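Local coordinates for protein ribonucleoside-diphosphate reductase, alpha chain (Actinobacillus ureae ATCC 25976, PDB 6DQX) that probably reduces ribonucleoside diphosphates to deoxyribonucleotides, as the catalytic alpha subunit of a class Id ribonucleotide reductase, at residues H65-E70 against K393-P398; S93-D98 against M320-E325; V311-L316 against E382-A387. All coordinates share one frame; numbering follows the deposited sequence.

Contact 1: H65-E70 against K393-P398. With MG (magnesium ion), chain E.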
ATOM      1  N   HIS A  65      31.387 -21.689  12.112  1.00 21.76           N
ATOM      2  CA  HIS A  65      31.875 -21.643  10.744  1.00 24.78           C
ATOM      3  C   HIS A  65      31.997 -20.197  10.239  1.00 24.05           C
ATOM      4  O   HIS A  65      33.023 -19.829   9.693  1.00 22.83           O
ATOM      5  CB  HIS A  65      31.010 -22.478   9.809  1.00 26.68           C
ATOM      6  CG  HIS A  65      31.585 -22.575   8.438  1.00 30.82           C
ATOM      7  ND1 HIS A  65      32.722 -23.308   8.160  1.00 32.23           N
ATOM      8  CD2 HIS A  65      31.226 -21.975   7.279  1.00 32.78           C
ATOM      9  CE1 HIS A  65      33.019 -23.177   6.879  1.00 32.61           C
ATOM     10  NE2 HIS A  65      32.126 -22.378   6.322  1.00 33.19           N
ATOM     11  N   LYS A  66      30.982 -19.376  10.488  1.00 23.34           N
ATOM     12  CA  LYS A  66      31.003 -17.967  10.061  1.00 25.03           C
ATOM     13  C   LYS A  66      31.981 -17.090  10.819  1.00 24.54           C
ATOM     14  O   LYS A  66      32.534 -16.138  10.238  1.00 24.26           O
ATOM     15  CB  LYS A  66      29.588 -17.362  10.106  1.00 26.87           C
ATOM     16  CG  LYS A  66      28.594 -18.064   9.193  1.00 28.89           C
ATOM     17  CD  LYS A  66      28.966 -17.873   7.730  1.00 32.79           C
ATOM     18  CE  LYS A  66      27.969 -18.541   6.817  1.00 34.62           C
ATOM     19  NZ  LYS A  66      28.138 -18.006   5.442  1.00 38.15           N
ATOM     20  N   LEU A  67      32.212 -17.391  12.101  1.00 22.61           N
ATOM     21  CA  LEU A  67      33.209 -16.666  12.897  1.00 22.26           C
ATOM     22  C   LEU A  67      34.632 -17.074  12.552  1.00 24.19           C
ATOM     23  O   LEU A  67      35.551 -16.299  12.778  1.00 22.92           O
ATOM     24  CB  LEU A  67      33.001 -16.893  14.399  1.00 21.06           C
ATOM     25  CG  LEU A  67      31.790 -16.165  14.980  1.00 20.67           C
ATOM     26  CD1 LEU A  67      31.349 -16.728  16.330  1.00 20.97           C
ATOM     27  CD2 LEU A  67      32.085 -14.669  15.066  1.00 20.78           C
ATOM     28  N   GLY A  68      34.817 -18.314  12.084  1.00 24.77           N
ATOM     29  CA  GLY A  68      36.163 -18.883  11.894  1.00 25.27           C
ATOM     30  C   GLY A  68      36.937 -19.078  13.183  1.00 25.42           C
ATOM     31  O   GLY A  68      38.162 -19.000  13.190  1.00 25.50           O
ATOM     32  N   ILE A  69      36.236 -19.330  14.288  1.00 25.31           N
ATOM     33  CA  ILE A  69      36.875 -19.458  15.599  1.00 25.31           C
ATOM     34  C   ILE A  69      36.771 -20.895  16.102  1.00 25.87           C
ATOM     35  O   ILE A  69      35.674 -21.362  16.440  1.00 22.64           O
ATOM     36  CB  ILE A  69      36.258 -18.495  16.653  1.00 26.79           C
ATOM     37  CG1 ILE A  69      36.416 -17.043  16.203  1.00 27.27           C
ATOM     38  CG2 ILE A  69      36.899 -18.700  18.022  1.00 26.78           C
ATOM     39  CD1 ILE A  69      35.705 -16.027  17.083  1.00 28.44           C
ATOM     40  N   GLU A  70      37.915 -21.574  16.201  1.00 26.55           N
ATOM     41  CA  GLU A  70      37.933 -22.958  16.683  1.00 28.56           C
ATOM     42  C   GLU A  70      37.406 -23.064  18.123  1.00 25.22           C
ATOM     43  O   GLU A  70      37.707 -22.233  18.971  1.00 25.64           O
ATOM     44  CB  GLU A  70      39.341 -23.569  16.571  1.00 32.84           C
ATOM     45  CG  GLU A  70      39.826 -23.749  15.124  1.00 37.35           C
ATOM     46  CD  GLU A  70      39.261 -24.981  14.414  1.00 41.42           C
ATOM     47  OE1 GLU A  70      39.736 -25.295  13.294  1.00 44.27           O
ATOM     48  OE2 GLU A  70      38.366 -25.655  14.966  1.00 44.57           O
ATOM     49  N   LYS A 393      38.661  -5.732  16.558  1.00 20.02           N
ATOM     50  CA  LYS A 393      40.050  -6.168  16.342  1.00 22.75           C
ATOM     51  C   LYS A 393      40.116  -7.339  15.384  1.00 23.04           C
ATOM     52  O   LYS A 393      41.008  -7.389  14.551  1.00 22.77           O
ATOM     53  CB  LYS A 393      40.732  -6.568  17.648  1.00 26.30           C
ATOM     54  CG  LYS A 393      40.993  -5.411  18.570  1.00 31.71           C
ATOM     55  CD  LYS A 393      41.919  -5.788  19.725  1.00 36.17           C
ATOM     56  CE  LYS A 393      42.362  -4.543  20.484  1.00 38.43           C
ATOM     57  NZ  LYS A 393      41.207  -3.695  20.908  1.00 40.74           N
ATOM     58  N   ARG A 394      39.188  -8.283  15.514  1.00 22.06           N
ATOM     59  CA  ARG A 394      39.168  -9.469  14.659  1.00 23.50           C
ATOM     60  C   ARG A 394      38.639  -9.186  13.243  1.00 22.57           C
ATOM     61  O   ARG A 394      39.230  -9.643  12.258  1.00 23.17           O
ATOM     62  CB  ARG A 394      38.359 -10.593  15.303  1.00 25.88           C
ATOM     63  CG  ARG A 394      38.511 -11.930  14.581  1.00 30.33           C
ATOM     64  CD  ARG A 394      38.049 -13.122  15.418  1.00 34.48           C
ATOM     65  NE  ARG A 394      39.004 -14.242  15.350  1.00 38.72           N
ATOM     66  CZ  ARG A 394      39.491 -14.924  16.399  1.00 40.93           C
ATOM     67  NH1 ARG A 394      40.352 -15.915  16.185  1.00 45.87           N
ATOM     68  NH2 ARG A 394      39.122 -14.659  17.659  1.00 40.96           N
ATOM     69  N   PHE A 395      37.533  -8.447  13.134  1.00 19.33           N
ATOM     70  CA  PHE A 395      36.793  -8.319  11.865  1.00 19.01           C
ATOM     71  C   PHE A 395      36.724  -6.913  11.261  1.00 17.86           C
ATOM     72  O   PHE A 395      36.245  -6.758  10.148  1.00 18.90           O
ATOM     73  CB  PHE A 395      35.351  -8.843  12.048  1.00 19.54           C
ATOM     74  CG  PHE A 395      35.279 -10.289  12.487  1.00 21.09           C
ATOM     75  CD1 PHE A 395      35.605 -11.312  11.598  1.00 22.51           C
ATOM     76  CD2 PHE A 395      34.911 -10.624  13.778  1.00 20.15           C
ATOM     77  CE1 PHE A 395      35.547 -12.638  11.998  1.00 23.08           C
ATOM     78  CE2 PHE A 395      34.853 -11.941  14.181  1.00 21.78           C
ATOM     79  CZ  PHE A 395      35.174 -12.954  13.290  1.00 23.46           C
ATOM     80  N   GLY A 396      37.149  -5.900  11.993  1.00 17.38           N
ATOM     81  CA  GLY A 396      37.103  -4.497  11.540  1.00 17.38           C
ATOM     82  C   GLY A 396      35.901  -3.717  12.088  1.00 17.07           C
ATOM     83  O   GLY A 396      34.904  -4.316  12.544  1.00 17.18           O
ATOM     84  N   GLU A 397      36.025  -2.387  12.059  1.00 17.13           N
ATOM     85  CA  GLU A 397      34.966  -1.459  12.465  1.00 17.29           C
ATOM     86  C   GLU A 397      34.106  -1.210  11.239  1.00 16.35           C
ATOM     87  O   GLU A 397      34.619  -1.018  10.132  1.00 15.21           O
ATOM     88  CB  GLU A 397      35.546  -0.118  12.957  1.00 17.97           C
ATOM     89  CG  GLU A 397      36.461  -0.220  14.163  1.00 19.04           C
ATOM     90  CD  GLU A 397      37.378   0.980  14.348  1.00 20.02           C
ATOM     91  OE1 GLU A 397      37.811   1.596  13.348  1.00 21.38           O
ATOM     92  OE2 GLU A 397      37.679   1.319  15.514  1.00 20.76           O
ATOM     93  N   PRO A 398      32.781  -1.196  11.414  1.00 14.77           N
ATOM     94  CA  PRO A 398      31.973  -0.788  10.278  1.00 15.39           C
ATOM     95  C   PRO A 398      32.083   0.743  10.077  1.00 15.61           C
ATOM     96  O   PRO A 398      32.597   1.455  10.943  1.00 14.73           O
ATOM     97  CB  PRO A 398      30.551  -1.207  10.701  1.00 14.99           C
ATOM     98  CG  PRO A 398      30.577  -1.087  12.181  1.00 14.60           C
ATOM     99  CD  PRO A 398      31.971  -1.470  12.615  1.00 14.96           C
TER
HETATM  100 MG    MG E 604      33.331 -25.553   9.131  1.00 38.14          MG
HETATM  101  O   HOH W   1      33.318 -24.907  11.018  1.00 26.95           O

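Contact 2: S93-D98 against M320-E325. With EDO (1,2-ethanediol), chain F.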
ATOM      1  N   SER A  93      13.932 -19.648  13.937  1.00 17.64           N
ATOM      2  CA  SER A  93      13.227 -19.970  12.672  1.00 18.12           C
ATOM      3  C   SER A  93      14.130 -20.023  11.445  1.00 19.31           C
ATOM      4  O   SER A  93      13.978 -20.936  10.600  1.00 20.41           O
ATOM      5  CB  SER A  93      12.065 -19.010  12.434  1.00 18.19           C
ATOM      6  OG  SER A  93      11.083 -19.170  13.439  1.00 18.67           O
ATOM      7  N   ASN A  94      15.049 -19.057  11.334  1.00 18.26           N
ATOM      8  CA  ASN A  94      15.706 -18.735  10.076  1.00 18.54           C
ATOM      9  C   ASN A  94      17.219 -18.748  10.062  1.00 17.56           C
ATOM     10  O   ASN A  94      17.795 -18.767   8.984  1.00 17.71           O
ATOM     11  CB  ASN A  94      15.231 -17.338   9.592  1.00 20.65           C
ATOM     12  CG  ASN A  94      13.704 -17.195   9.579  1.00 22.48           C
ATOM     13  OD1 ASN A  94      13.174 -16.138   9.927  1.00 24.01           O
ATOM     14  ND2 ASN A  94      12.989 -18.272   9.190  1.00 22.37           N
ATOM     15  N   PHE A  95      17.893 -18.665  11.216  1.00 16.71           N
ATOM     16  CA  PHE A  95      19.360 -18.551  11.193  1.00 17.35           C
ATOM     17  C   PHE A  95      20.039 -19.748  10.526  1.00 18.10           C
ATOM     18  O   PHE A  95      19.751 -20.896  10.865  1.00 17.30           O
ATOM     19  CB  PHE A  95      19.931 -18.351  12.615  1.00 17.26           C
ATOM     20  CG  PHE A  95      21.430 -18.203  12.648  1.00 16.86           C
ATOM     21  CD1 PHE A  95      22.042 -17.099  12.089  1.00 17.37           C
ATOM     22  CD2 PHE A  95      22.238 -19.181  13.222  1.00 17.21           C
ATOM     23  CE1 PHE A  95      23.430 -16.961  12.101  1.00 17.20           C
ATOM     24  CE2 PHE A  95      23.628 -19.056  13.227  1.00 16.68           C
ATOM     25  CZ  PHE A  95      24.219 -17.941  12.700  1.00 17.42           C
ATOM     26  N   GLY A  96      20.961 -19.477   9.600  1.00 18.87           N
ATOM     27  CA  GLY A  96      21.637 -20.524   8.856  1.00 21.41           C
ATOM     28  C   GLY A  96      20.797 -21.213   7.777  1.00 21.51           C
ATOM     29  O   GLY A  96      21.294 -22.106   7.109  1.00 23.65           O
ATOM     30  N   LEU A  97      19.540 -20.813   7.603  1.00 22.44           N
ATOM     31  CA  LEU A  97      18.645 -21.392   6.595  1.00 23.28           C
ATOM     32  C   LEU A  97      18.350 -20.387   5.471  1.00 25.60           C
ATOM     33  O   LEU A  97      18.600 -19.188   5.596  1.00 22.73           O
ATOM     34  CB  LEU A  97      17.328 -21.828   7.241  1.00 22.99           C
ATOM     35  CG  LEU A  97      17.380 -22.727   8.478  1.00 22.98           C
ATOM     36  CD1 LEU A  97      15.982 -23.035   8.978  1.00 23.45           C
ATOM     37  CD2 LEU A  97      18.145 -24.007   8.194  1.00 23.83           C
ATOM     38  N   ASP A  98      17.797 -20.879   4.362  1.00 27.70           N
ATOM     39  CA  ASP A  98      17.434 -19.991   3.242  1.00 29.97           C
ATOM     40  C   ASP A  98      16.278 -19.047   3.555  1.00 28.06           C
ATOM     41  O   ASP A  98      16.312 -17.874   3.179  1.00 29.47           O
ATOM     42  CB  ASP A  98      17.088 -20.824   2.000  1.00 34.48           C
ATOM     43  CG  ASP A  98      18.288 -21.549   1.439  1.00 38.15           C
ATOM     44  OD1 ASP A  98      19.434 -21.136   1.723  1.00 42.48           O
ATOM     45  OD2 ASP A  98      18.091 -22.535   0.695  1.00 45.23           O
ATOM     46  N   MET A 320      23.916 -10.659  12.519  1.00 15.24           N
ATOM     47  CA  MET A 320      23.866  -9.467  11.681  1.00 17.19           C
ATOM     48  C   MET A 320      24.605  -9.664  10.348  1.00 16.37           C
ATOM     49  O   MET A 320      24.130  -9.201   9.310  1.00 15.76           O
ATOM     50  CB  MET A 320      24.448  -8.247  12.425  1.00 19.44           C
ATOM     51  CG  MET A 320      24.104  -6.888  11.813  1.00 22.11           C
ATOM     52  SD  MET A 320      22.349  -6.482  11.601  1.00 29.81           S
ATOM     53  CE  MET A 320      21.588  -7.386  12.967  1.00 20.24           C
ATOM     54  N   SER A 321      25.741 -10.349  10.367  1.00 16.52           N
ATOM     55  CA  SER A 321      26.416 -10.697   9.103  1.00 18.02           C
ATOM     56  C   SER A 321      25.487 -11.495   8.166  1.00 18.52           C
ATOM     57  O   SER A 321      25.439 -11.214   6.962  1.00 16.88           O
ATOM     58  CB  SER A 321      27.726 -11.440   9.362  1.00 17.86           C
ATOM     59  OG  SER A 321      28.629 -10.605  10.051  1.00 17.51           O
ATOM     60  N   GLU A 322      24.695 -12.417   8.721  1.00 19.88           N
ATOM     61  CA  GLU A 322      23.687 -13.124   7.920  1.00 20.27           C
ATOM     62  C   GLU A 322      22.621 -12.198   7.342  1.00 19.87           C
ATOM     63  O   GLU A 322      22.276 -12.308   6.142  1.00 18.54           O
ATOM     64  CB  GLU A 322      22.999 -14.251   8.700  1.00 21.80           C
ATOM     65  CG  GLU A 322      21.944 -14.953   7.859  1.00 22.71           C
ATOM     66  CD  GLU A 322      21.349 -16.152   8.519  1.00 24.12           C
ATOM     67  OE1 GLU A 322      22.001 -17.204   8.475  1.00 26.24           O
ATOM     68  OE2 GLU A 322      20.229 -16.036   9.063  1.00 26.05           O
ATOM     69  N   PHE A 323      22.061 -11.316   8.179  1.00 18.13           N
ATOM     70  CA  PHE A 323      21.101 -10.362   7.668  1.00 17.42           C
ATOM     71  C   PHE A 323      21.716  -9.567   6.514  1.00 17.88           C
ATOM     72  O   PHE A 323      21.065  -9.381   5.474  1.00 18.52           O
ATOM     73  CB  PHE A 323      20.535  -9.412   8.733  1.00 17.35           C
ATOM     74  CG  PHE A 323      19.777  -8.272   8.143  1.00 16.91           C
ATOM     75  CD1 PHE A 323      18.448  -8.442   7.737  1.00 17.19           C
ATOM     76  CD2 PHE A 323      20.398  -7.059   7.892  1.00 16.20           C
ATOM     77  CE1 PHE A 323      17.765  -7.406   7.124  1.00 17.53           C
ATOM     78  CE2 PHE A 323      19.713  -6.016   7.277  1.00 16.64           C
ATOM     79  CZ  PHE A 323      18.396  -6.188   6.899  1.00 17.84           C
ATOM     80  N   ILE A 324      22.938  -9.081   6.697  1.00 17.32           N
ATOM     81  CA  ILE A 324      23.600  -8.287   5.655  1.00 17.40           C
ATOM     82  C   ILE A 324      23.689  -9.120   4.372  1.00 18.17           C
ATOM     83  O   ILE A 324      23.310  -8.619   3.310  1.00 18.58           O
ATOM     84  CB  ILE A 324      24.966  -7.743   6.138  1.00 17.61           C
ATOM     85  CG1 ILE A 324      24.747  -6.650   7.201  1.00 17.44           C
ATOM     86  CG2 ILE A 324      25.830  -7.184   4.988  1.00 17.19           C
ATOM     87  CD1 ILE A 324      25.923  -6.466   8.134  1.00 16.57           C
ATOM     88  N   GLU A 325      24.162 -10.363   4.471  1.00 18.79           N
ATOM     89  CA  GLU A 325      24.355 -11.220   3.272  1.00 21.62           C
ATOM     90  C   GLU A 325      23.023 -11.506   2.561  1.00 22.21           C
ATOM     91  O   GLU A 325      22.941 -11.451   1.322  1.00 21.32           O
ATOM     92  CB  GLU A 325      25.058 -12.530   3.654  1.00 23.26           C
ATOM     93  CG  GLU A 325      25.334 -13.535   2.534  1.00 25.72           C
ATOM     94  CD  GLU A 325      26.158 -12.972   1.380  1.00 28.82           C
ATOM     95  OE1 GLU A 325      25.997 -13.490   0.247  1.00 30.85           O
ATOM     96  OE2 GLU A 325      26.957 -12.020   1.587  1.00 30.90           O
TER
HETATM   97  C1  EDO F 605      31.701 -12.653  11.120  1.00 32.66           C
HETATM   98  O1  EDO F 605      30.419 -12.848  10.505  1.00 35.43           O
HETATM   99  C2  EDO F 605      31.611 -11.766  12.350  1.00 31.42           C
HETATM  100  O2  EDO F 605      30.825 -10.609  12.092  1.00 29.62           O

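Contact 3: V311-L316 against E382-A387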
ATOM      1  N   VAL A 311      30.231 -14.597  24.407  1.00 12.58           N
ATOM      2  CA  VAL A 311      29.876 -15.585  23.377  1.00 12.65           C
ATOM      3  C   VAL A 311      28.567 -15.204  22.712  1.00 12.37           C
ATOM      4  O   VAL A 311      28.463 -15.287  21.474  1.00 11.50           O
ATOM      5  CB  VAL A 311      29.873 -17.031  23.954  1.00 13.03           C
ATOM      6  CG1 VAL A 311      29.139 -18.024  23.062  1.00 13.44           C
ATOM      7  CG2 VAL A 311      31.326 -17.476  24.148  1.00 13.87           C
ATOM      8  N   LEU A 312      27.591 -14.763  23.511  1.00 11.75           N
ATOM      9  CA  LEU A 312      26.305 -14.360  22.943  1.00 11.89           C
ATOM     10  C   LEU A 312      26.452 -13.092  22.055  1.00 11.79           C
ATOM     11  O   LEU A 312      25.826 -12.994  20.995  1.00 11.89           O
ATOM     12  CB  LEU A 312      25.246 -14.196  24.042  1.00 11.58           C
ATOM     13  CG  LEU A 312      23.802 -14.140  23.530  1.00 11.72           C
ATOM     14  CD1 LEU A 312      23.384 -15.445  22.839  1.00 11.86           C
ATOM     15  CD2 LEU A 312      22.844 -13.829  24.674  1.00 12.12           C
ATOM     16  N   THR A 313      27.309 -12.154  22.461  1.00 12.24           N
ATOM     17  CA  THR A 313      27.607 -10.966  21.657  1.00 12.76           C
ATOM     18  C   THR A 313      28.221 -11.318  20.279  1.00 13.13           C
ATOM     19  O   THR A 313      27.768 -10.816  19.222  1.00 11.77           O
ATOM     20  CB  THR A 313      28.513 -10.002  22.443  1.00 12.84           C
ATOM     21  OG1 THR A 313      27.871  -9.681  23.691  1.00 13.15           O
ATOM     22  CG2 THR A 313      28.807  -8.742  21.639  1.00 13.00           C
ATOM     23  N   TYR A 314      29.222 -12.205  20.311  1.00 13.51           N
ATOM     24  CA  TYR A 314      29.833 -12.765  19.097  1.00 13.95           C
ATOM     25  C   TYR A 314      28.769 -13.398  18.217  1.00 13.32           C
ATOM     26  O   TYR A 314      28.760 -13.195  17.004  1.00 13.43           O
ATOM     27  CB  TYR A 314      30.873 -13.817  19.440  1.00 14.93           C
ATOM     28  CG  TYR A 314      32.258 -13.301  19.759  1.00 16.14           C
ATOM     29  CD1 TYR A 314      32.464 -12.258  20.657  1.00 16.32           C
ATOM     30  CD2 TYR A 314      33.376 -13.882  19.163  1.00 18.03           C
ATOM     31  CE1 TYR A 314      33.748 -11.816  20.962  1.00 17.68           C
ATOM     32  CE2 TYR A 314      34.660 -13.445  19.451  1.00 18.89           C
ATOM     33  CZ  TYR A 314      34.843 -12.422  20.352  1.00 19.12           C
ATOM     34  OH  TYR A 314      36.121 -12.020  20.646  1.00 20.09           O
ATOM     35  N   PHE A 315      27.833 -14.108  18.849  1.00 13.46           N
ATOM     36  CA  PHE A 315      26.767 -14.784  18.101  1.00 13.53           C
ATOM     37  C   PHE A 315      25.875 -13.779  17.399  1.00 13.32           C
ATOM     38  O   PHE A 315      25.551 -13.949  16.216  1.00 12.62           O
ATOM     39  CB  PHE A 315      25.931 -15.687  19.014  1.00 13.75           C
ATOM     40  CG  PHE A 315      24.774 -16.328  18.326  1.00 14.06           C
ATOM     41  CD1 PHE A 315      25.005 -17.318  17.400  1.00 13.95           C
ATOM     42  CD2 PHE A 315      23.452 -15.947  18.613  1.00 13.82           C
ATOM     43  CE1 PHE A 315      23.948 -17.931  16.749  1.00 14.33           C
ATOM     44  CE2 PHE A 315      22.396 -16.559  17.976  1.00 14.20           C
ATOM     45  CZ  PHE A 315      22.644 -17.569  17.059  1.00 14.16           C
ATOM     46  N   LEU A 316      25.468 -12.738  18.120  1.00 13.14           N
ATOM     47  CA  LEU A 316      24.621 -11.700  17.538  1.00 12.68           C
ATOM     48  C   LEU A 316      25.316 -10.950  16.401  1.00 12.95           C
ATOM     49  O   LEU A 316      24.686 -10.595  15.401  1.00 12.41           O
ATOM     50  CB  LEU A 316      24.129 -10.753  18.620  1.00 13.07           C
ATOM     51  CG  LEU A 316      23.105 -11.393  19.576  1.00 12.95           C
ATOM     52  CD1 LEU A 316      22.637 -10.374  20.576  1.00 13.62           C
ATOM     53  CD2 LEU A 316      21.900 -11.979  18.831  1.00 13.70           C
ATOM     54  N   GLU A 382      29.723  -4.066  30.739  1.00 13.13           N
ATOM     55  CA  GLU A 382      31.175  -4.198  30.604  1.00 14.52           C
ATOM     56  C   GLU A 382      31.561  -5.330  29.681  1.00 13.49           C
ATOM     57  O   GLU A 382      32.446  -5.178  28.822  1.00 13.00           O
ATOM     58  CB  GLU A 382      31.813  -4.395  31.993  1.00 16.80           C
ATOM     59  CG  GLU A 382      31.758  -3.129  32.834  1.00 19.72           C
ATOM     60  CD  GLU A 382      32.151  -3.320  34.300  1.00 22.63           C
ATOM     61  OE1 GLU A 382      32.389  -4.469  34.720  1.00 24.14           O
ATOM     62  OE2 GLU A 382      32.191  -2.310  35.055  1.00 26.05           O
ATOM     63  N   LYS A 383      30.903  -6.470  29.863  1.00 12.65           N
ATOM     64  CA  LYS A 383      31.242  -7.681  29.127  1.00 13.36           C
ATOM     65  C   LYS A 383      30.849  -7.601  27.658  1.00 13.37           C
ATOM     66  O   LYS A 383      31.645  -7.974  26.777  1.00 13.57           O
ATOM     67  CB  LYS A 383      30.658  -8.908  29.823  1.00 14.06           C
ATOM     68  CG  LYS A 383      31.394  -9.180  31.129  1.00 15.16           C
ATOM     69  CD  LYS A 383      30.718 -10.194  32.016  1.00 16.62           C
ATOM     70  CE  LYS A 383      31.000 -11.633  31.656  1.00 17.63           C
ATOM     71  NZ  LYS A 383      32.462 -11.991  31.601  1.00 17.49           N
ATOM     72  N   THR A 384      29.662  -7.062  27.388  1.00 12.89           N
ATOM     73  CA  THR A 384      29.226  -6.877  25.973  1.00 13.00           C
ATOM     74  C   THR A 384      30.100  -5.856  25.228  1.00 13.15           C
ATOM     75  O   THR A 384      30.473  -6.078  24.078  1.00 13.11           O
ATOM     76  CB  THR A 384      27.734  -6.498  25.848  1.00 12.73           C
ATOM     77  OG1 THR A 384      27.435  -5.316  26.589  1.00 12.46           O
ATOM     78  CG2 THR A 384      26.858  -7.629  26.322  1.00 13.29           C
ATOM     79  N   LEU A 385      30.455  -4.743  25.873  1.00 13.15           N
ATOM     80  CA  LEU A 385      31.346  -3.789  25.253  1.00 13.47           C
ATOM     81  C   LEU A 385      32.735  -4.390  24.975  1.00 14.07           C
ATOM     82  O   LEU A 385      33.300  -4.199  23.903  1.00 13.40           O
ATOM     83  CB  LEU A 385      31.506  -2.528  26.119  1.00 14.07           C
ATOM     84  CG  LEU A 385      32.480  -1.473  25.621  1.00 15.03           C
ATOM     85  CD1 LEU A 385      32.144  -1.064  24.179  1.00 16.20           C
ATOM     86  CD2 LEU A 385      32.491  -0.257  26.553  1.00 16.16           C
ATOM     87  N   LYS A 386      33.271  -5.112  25.939  1.00 14.90           N
ATOM     88  CA  LYS A 386      34.557  -5.788  25.748  1.00 16.53           C
ATOM     89  C   LYS A 386      34.509  -6.689  24.530  1.00 15.50           C
ATOM     90  O   LYS A 386      35.420  -6.687  23.709  1.00 13.97           O
ATOM     91  CB  LYS A 386      34.904  -6.599  26.992  1.00 18.84           C
ATOM     92  CG  LYS A 386      36.202  -7.391  26.893  1.00 21.01           C
ATOM     93  CD  LYS A 386      36.457  -8.178  28.163  1.00 24.14           C
ATOM     94  CE  LYS A 386      35.478  -9.324  28.297  1.00 26.11           C
ATOM     95  NZ  LYS A 386      35.969 -10.429  29.161  1.00 28.65           N
ATOM     96  N   ALA A 387      33.427  -7.454  24.415  1.00 14.62           N
ATOM     97  CA  ALA A 387      33.253  -8.362  23.308  1.00 14.43           C
ATOM     98  C   ALA A 387      33.192  -7.613  21.955  1.00 13.95           C
ATOM     99  O   ALA A 387      33.835  -8.017  20.976  1.00 13.74           O
ATOM    100  CB  ALA A 387      32.030  -9.248  23.534  1.00 14.69           C
TER

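Contact 1: H65-E70 against K393-P398
Ile69 lies over one face of the Arg394 guanidinium. Its CG1 sits above the centre, 3.7 Å from Arg394 CZ. Ile69 CD1 lies over the same face, 3.7 Å from Arg394 NH2. The two side chains run obliquely to each other. The two carbons give one face of the charged group an apolar cover. With chi1 at -170°, Arg394 CG is anti to the backbone N. A bend at chi3 then turns the guanidinium face to Ile69. The second meeting is between Leu67 and Phe395. Leu67 CD2 packs at 4.0 Å from Phe395 CZ, and the two side chains cross at about a right angle. The Leu67 carbonyl O lies at the edge of the same ring, in its plane, 3.4 Å from Phe395 CZ. One face of the Phe395 ring is covered by Arg394 CG, so the two residues of the second segment also pack on each other.

The contact brings together the C-terminal ends of two helices of the ribonucleotide reductase alpha subunit, whose core is an alpha/beta barrel. Helix 52-67 ends at Leu67 and helix 367-395 at Phe395. Gly68 and Gly396, both with positive phi, lead the chain out. Helix 308-327 lies against the first segment, with Leu67 touching Val318 and Ile69 touching Tyr314. After the second helix end, the Glu397 carboxylate takes hydrogen bonds from the backbone nitrogens of Gly403 and Gly405. On helix 52-67, His65 ND1 binds a magnesium ion at 2.5 Å. A water also binds the ion, its O 2.0 Å from the magnesium.

Contact 2: S93-D98 against M320-E325
Glu322 reaches from its helix to the turn at Phe95 and Gly96 and makes one hydrogen bond there. Gly96 N donates to Glu322 OE1 at 2.7 Å, with an N-H...O angle of 154°. The oxygen uses its syn lone pair, on the side of the other carboxylate oxygen. Glu322 CG is anti to the backbone N (chi1 179°) and the chain stays extended beyond it, which carries the carboxylate across.

The remaining contacts are close approaches without a hydrogen bond. Glu322 OE2 lies 3.4 Å from Phe95 CA. Glu322 OE1 approaches Phe95 CD1 at 3.6 Å, and the ring and carboxylate planes are 32° apart.

The acceptor thus meets a type II beta turn, Asn94 to Leu97, that starts on the last residue of helix 89-94. The turn is closed by the hydrogen bond from Leu97 N to Asn94 O at 3.0 Å. Gly96 takes the positive-phi position in it. The Phe95 ring makes edge-to-face contacts with His62 and Phe315, which places the turn between helices 52-67 and 308-327. Lys326 NZ is hydrogen-bonded to Leu97 O and forms a long, weak ion pair with Glu322 OE2. One residue before Glu322, Ser321 OG is hydrogen-bonded to 1,2-ethanediol O1 at 2.9 Å.

Contact 3: V311-L316 against E382-A387
This is a buried helix-helix contact in the alpha/beta barrel of the ribonucleotide reductase large chain. Helix 308-327 packs on helix 367-395, and both also touch Leu348 of strand 347-351 in the mixed sheet. The two segments run in broadly the same direction, at 49° to each other. The axes of segments 311-316 and 382-387 come within 9.0 Å. Small residues lie at the crossing: Thr313 on one side, Thr384 and Ala387 on the other.

Thr313 carries most of the first helix's share. Its CB and its methyl CG2 both rest on the Ala387 methyl, with Thr313 CB 3.8 Å from Ala387 CB. The hydroxyl side of Thr313 faces Thr384, and the two side chains cross at about a right angle. Thr313 OG1 lies 3.5 Å from Thr384 CG2, a van der Waals approach of oxygen to methyl. Both threonine hydroxyls are held within their own helices. Thr313 OG1 is hydrogen-bonded to Pro309 O, and Thr384 OG1 to Leu380 O. In Thr384 the hydroxyl stands between the backbone N and the carbonyl carbon (chi1 57°), while CG2 takes the place beside N and points its methyl at Thr313. This side of the crossing is also lined by Leu411, which touches both threonines.

Tyr314 also meets Ala387, from a direction about square to that of Thr313. Its hydroxyl is hydrogen-bonded to Glu390 OE1, one turn further along helix 367-395. The same ring meets Ala387 through its CE1 atom, with Tyr314 CE1 4.0 Å from Ala387 CB and 3.8 Å from Ala387 O.

In the fold
From the N terminus, the chain first passes 65-70 at the end of helix 52-67, then 93-98 at the end of helix 89-94. Helix 308-327 follows, giving 311-316 to contact 3 and 320-325 to contact 2, which closes its loop here. Helix 367-395 then supplies 382-387, closing contact 3, and 393-398, closing contact 1. Contacts 2 and 3 both nest inside the loop of contact 1 and cross each other. Helix 308-327 is common to contacts 2 and 3, and helix 367-395 to contacts 1 and 3. Ile69 packs on Tyr314, and Phe95 on Phe315, so contact 3 touches both others. Together they tie the end of helix 52-67 and the turn ending helix 89-94 to helices 308-327 and 367-395.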